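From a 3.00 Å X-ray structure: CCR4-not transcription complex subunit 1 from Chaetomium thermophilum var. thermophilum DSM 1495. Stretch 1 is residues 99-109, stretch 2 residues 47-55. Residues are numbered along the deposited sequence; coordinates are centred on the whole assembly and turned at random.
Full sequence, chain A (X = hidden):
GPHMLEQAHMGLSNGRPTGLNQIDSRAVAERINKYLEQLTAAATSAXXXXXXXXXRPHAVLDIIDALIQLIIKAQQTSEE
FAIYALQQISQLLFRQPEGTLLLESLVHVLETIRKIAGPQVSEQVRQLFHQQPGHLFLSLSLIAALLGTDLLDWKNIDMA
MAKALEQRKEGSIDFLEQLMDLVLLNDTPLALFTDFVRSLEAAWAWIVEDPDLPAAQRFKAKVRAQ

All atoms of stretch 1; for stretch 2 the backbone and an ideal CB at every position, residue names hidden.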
# COMPACT_ATOMS: atom_id res chain seq x y z
N GLY A 99 0.46 7.44 -8.19
CA GLY A 99 -0.86 8.01 -8.44
C GLY A 99 -1.79 7.64 -7.31
O GLY A 99 -2.06 6.45 -7.12
N THR A 100 -2.24 8.65 -6.52
CA THR A 100 -3.14 8.47 -5.37
C THR A 100 -4.47 7.87 -5.79
O THR A 100 -4.97 7.01 -5.08
CB THR A 100 -3.32 9.76 -4.57
OG1 THR A 100 -3.53 10.86 -5.45
CG2 THR A 100 -2.16 10.05 -3.70
N LEU A 101 -4.99 8.25 -6.98
CA LEU A 101 -6.24 7.70 -7.50
C LEU A 101 -6.06 6.21 -7.76
O LEU A 101 -6.88 5.43 -7.28
CB LEU A 101 -6.72 8.47 -8.75
CG LEU A 101 -8.06 8.04 -9.35
CD1 LEU A 101 -9.22 8.34 -8.44
CD2 LEU A 101 -8.29 8.69 -10.67
N LEU A 102 -4.97 5.81 -8.45
CA LEU A 102 -4.65 4.40 -8.70
C LEU A 102 -4.39 3.60 -7.39
O LEU A 102 -4.93 2.50 -7.26
CB LEU A 102 -3.46 4.28 -9.65
CG LEU A 102 -3.06 2.87 -10.07
CD1 LEU A 102 -4.25 2.08 -10.59
CD2 LEU A 102 -1.96 2.94 -11.10
N LEU A 103 -3.57 4.13 -6.46
CA LEU A 103 -3.29 3.45 -5.19
C LEU A 103 -4.59 3.21 -4.40
O LEU A 103 -4.85 2.08 -3.98
CB LEU A 103 -2.29 4.25 -4.34
CG LEU A 103 -0.88 4.36 -4.88
CD1 LEU A 103 -0.23 5.63 -4.39
CD2 LEU A 103 -0.07 3.15 -4.54
N GLU A 104 -5.44 4.25 -4.29
CA GLU A 104 -6.72 4.16 -3.61
C GLU A 104 -7.67 3.16 -4.27
O GLU A 104 -8.31 2.39 -3.55
CB GLU A 104 -7.35 5.54 -3.48
CG GLU A 104 -6.58 6.41 -2.51
CD GLU A 104 -7.03 7.86 -2.38
OE1 GLU A 104 -8.20 8.16 -2.73
OE2 GLU A 104 -6.23 8.67 -1.87
N SER A 105 -7.73 3.15 -5.62
CA SER A 105 -8.56 2.24 -6.42
C SER A 105 -8.12 0.80 -6.24
O SER A 105 -8.96 -0.06 -5.99
CB SER A 105 -8.51 2.62 -7.89
OG SER A 105 -9.04 3.93 -8.08
N LEU A 106 -6.80 0.55 -6.31
CA LEU A 106 -6.20 -0.76 -6.11
C LEU A 106 -6.45 -1.30 -4.70
O LEU A 106 -6.89 -2.43 -4.56
CB LEU A 106 -4.70 -0.73 -6.43
CG LEU A 106 -4.30 -0.68 -7.91
CD1 LEU A 106 -2.83 -0.38 -8.04
CD2 LEU A 106 -4.64 -1.99 -8.63
N VAL A 107 -6.22 -0.46 -3.65
CA VAL A 107 -6.46 -0.85 -2.25
C VAL A 107 -7.96 -1.13 -2.04
O VAL A 107 -8.31 -2.04 -1.28
CB VAL A 107 -5.87 0.15 -1.22
CG1 VAL A 107 -6.18 -0.27 0.22
CG2 VAL A 107 -4.37 0.33 -1.39
N HIS A 108 -8.83 -0.39 -2.77
CA HIS A 108 -10.28 -0.57 -2.69
C HIS A 108 -10.70 -1.90 -3.26
O HIS A 108 -11.52 -2.59 -2.64
CB HIS A 108 -11.02 0.56 -3.40
CG HIS A 108 -12.45 0.23 -3.69
ND1 HIS A 108 -13.43 0.27 -2.72
CD2 HIS A 108 -13.00 -0.23 -4.85
CE1 HIS A 108 -14.54 -0.13 -3.32
NE2 HIS A 108 -14.33 -0.41 -4.61
N VAL A 109 -10.19 -2.24 -4.44
CA VAL A 109 -10.53 -3.48 -5.12
C VAL A 109 -10.03 -4.66 -4.29
O VAL A 109 -10.78 -5.62 -4.10
CB VAL A 109 -10.03 -3.50 -6.60
CG1 VAL A 109 -10.24 -4.86 -7.24
CG2 VAL A 109 -10.71 -2.42 -7.42
N UNK A 47 -8.68 13.10 -14.09
CA UNK A 47 -8.35 14.34 -13.37
C UNK A 47 -8.39 14.15 -11.83
O UNK A 47 -7.49 14.64 -11.14
CB UNK A 47 -9.32 15.45 -13.78
N UNK A 48 -9.42 13.43 -11.32
CA UNK A 48 -9.64 13.15 -9.90
C UNK A 48 -8.39 12.51 -9.29
O UNK A 48 -7.78 11.65 -9.91
CB UNK A 48 -10.85 12.24 -9.71
N UNK A 49 -7.96 12.99 -8.11
CA UNK A 49 -6.76 12.49 -7.43
C UNK A 49 -7.10 11.45 -6.37
O UNK A 49 -6.22 10.74 -5.89
CB UNK A 49 -5.99 13.65 -6.79
N UNK A 50 -8.39 11.39 -5.97
CA UNK A 50 -8.85 10.48 -4.92
C UNK A 50 -10.06 9.66 -5.34
O UNK A 50 -10.88 10.13 -6.13
CB UNK A 50 -9.19 11.27 -3.65
N UNK A 51 -10.14 8.42 -4.85
CA UNK A 51 -11.22 7.49 -5.16
C UNK A 51 -12.61 7.96 -4.66
O UNK A 51 -13.62 7.65 -5.30
CB UNK A 51 -10.89 6.13 -4.55
N UNK A 52 -12.65 8.75 -3.57
CA UNK A 52 -13.89 9.29 -3.03
C UNK A 52 -14.50 10.35 -3.94
O UNK A 52 -15.68 10.25 -4.27
CB UNK A 52 -13.64 9.88 -1.64
N UNK A 53 -13.67 11.32 -4.40
CA UNK A 53 -14.12 12.42 -5.27
C UNK A 53 -14.51 11.99 -6.72
O UNK A 53 -14.80 12.86 -7.56
CB UNK A 53 -13.01 13.47 -5.34
N UNK A 54 -14.61 10.67 -6.99
CA UNK A 54 -15.00 10.13 -8.29
C UNK A 54 -16.52 10.23 -8.48
O UNK A 54 -17.25 9.65 -7.68
CB UNK A 54 -14.54 8.68 -8.42
N UNK A 55 -17.02 10.94 -9.53
CA UNK A 55 -18.48 11.03 -9.71
C UNK A 55 -19.07 9.77 -10.36
O UNK A 55 -18.32 8.89 -10.78
CB UNK A 55 -18.82 12.25 -10.56

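Position 47 directs its CA-to-CB bond away from the helix that begins at Thr-100, and no atom of stretch 1 is near the ideal CB. Almost any residue would fit; it is Thr-47.

At position 48 (phi/psi -54/134) CB points sideways, 4.4 Å from Leu-101 CD1. An apolar side chain, or a long one with an aliphatic base, would suit. The residue is Glu-48, whose CB packs against that methyl, while its backbone O lies 3.1 Å from Leu-101 CD2.

Position 49 points away overall, although its ideal CB is 4.0 Å from Thr-100 OG1. The backbone does the work here: Thr-100 OG1 donates a hydrogen bond to O of 49 at 2.7 Å. Leu-101 N is also near that O, at 3.0 Å, but the angle is too poor for a hydrogen bond. The bond uses the backbone O and leaves the side chain free, so many residues, polar ones among them, would suit; the deposited one is Glu-49.

At position 50 (-130/146) CA-to-CB points away overall, yet the ideal CB is 3.4 Å from Glu-104 OE1. A carboxylate so close favours a donor, such as His, Asn, Gln, Ser, Lys or Arg. It is His-50, with chi1 in m: ND1 donates to Glu-104 OE2 at 2.8 Å and 157°, the acceptor lying near the ring plane, and Thr-100 OG1 sits over one ring face.

Position 51 has its N 2.9 Å from Glu-104 OE1, a backbone hydrogen bond at 158° open to any residue but proline. Its ideal CB, 3.7 Å from Glu-104 CB and 4.5 Å from Ser-105 N, points sideways along a helical surface that leads to the ring of His-108. Leu, Met or an aromatic residue could cover this surface, and a flat ring could also stack. Phe-51, with chi1 in t, does so: its ring and that of His-108 stack face to face, centroids 4.3 Å apart and planes at 30°. His-108 CB adds a CH-pi contact, 4.3 Å from the Phe-51 ring centroid and 16° off the normal.

Positions 52 and 53 both point sideways, with no stretch 1 atom near their ideal CBs, so polar residues are reasonable. They are Asn-52 and Glu-53; Glu-53 OE2 accepts a hydrogen bond from Glu-49 N at 3.3 Å.

Position 54 points toward the helix, its ideal CB 5.3 Å from Leu-101 CD1. That gap suits Leu, Ile or Met. Leu-54 makes an apolar contact there, its CD2 3.8 Å from Leu-101 CD1.

Position 55 is out of reach; phi -79 permits proline, and Pro-55 is found.

Stretch 2, residues 47-55: TEEHFNELP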
# COMPACT_ATOMS: atom_id res chain seq x y z
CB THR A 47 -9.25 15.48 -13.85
OG1 THR A 47 -10.56 14.96 -14.12
CG2 THR A 47 -8.71 16.14 -15.08
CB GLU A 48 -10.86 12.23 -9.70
CG GLU A 48 -12.20 12.80 -10.18
CD GLU A 48 -12.55 12.72 -11.66
OE1 GLU A 48 -11.71 12.24 -12.46
OE2 GLU A 48 -13.67 13.15 -12.02
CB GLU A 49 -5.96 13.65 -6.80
CG GLU A 49 -5.25 14.54 -7.81
CD GLU A 49 -4.90 15.90 -7.26
OE1 GLU A 49 -5.67 16.86 -7.51
OE2 GLU A 49 -3.87 16.01 -6.56
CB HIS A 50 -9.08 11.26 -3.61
CG HIS A 50 -7.84 11.98 -3.18
ND1 HIS A 50 -6.84 11.33 -2.46
CD2 HIS A 50 -7.42 13.23 -3.48
CE1 HIS A 50 -5.87 12.22 -2.31
NE2 HIS A 50 -6.17 13.38 -2.91
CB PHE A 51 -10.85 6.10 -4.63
CG PHE A 51 -11.89 5.05 -4.82
CD1 PHE A 51 -12.06 4.42 -6.04
CD2 PHE A 51 -12.71 4.66 -3.77
CE1 PHE A 51 -13.05 3.46 -6.22
CE2 PHE A 51 -13.67 3.68 -3.93
CZ PHE A 51 -13.85 3.10 -5.16
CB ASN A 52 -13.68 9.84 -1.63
CG ASN A 52 -13.34 8.76 -0.65
OD1 ASN A 52 -14.12 7.83 -0.43
ND2 ASN A 52 -12.14 8.82 -0.10
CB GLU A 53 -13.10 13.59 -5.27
CG GLU A 53 -11.64 13.25 -5.55
CD GLU A 53 -10.64 14.36 -5.29
OE1 GLU A 53 -10.48 14.76 -4.12
OE2 GLU A 53 -9.98 14.80 -6.27
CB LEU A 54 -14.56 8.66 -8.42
CG LEU A 54 -13.09 8.36 -8.68
CD1 LEU A 54 -12.83 6.88 -8.62
CD2 LEU A 54 -12.65 8.85 -10.02
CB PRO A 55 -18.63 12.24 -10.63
CG PRO A 55 -17.39 12.24 -11.44
CD PRO A 55 -16.30 11.69 -10.58
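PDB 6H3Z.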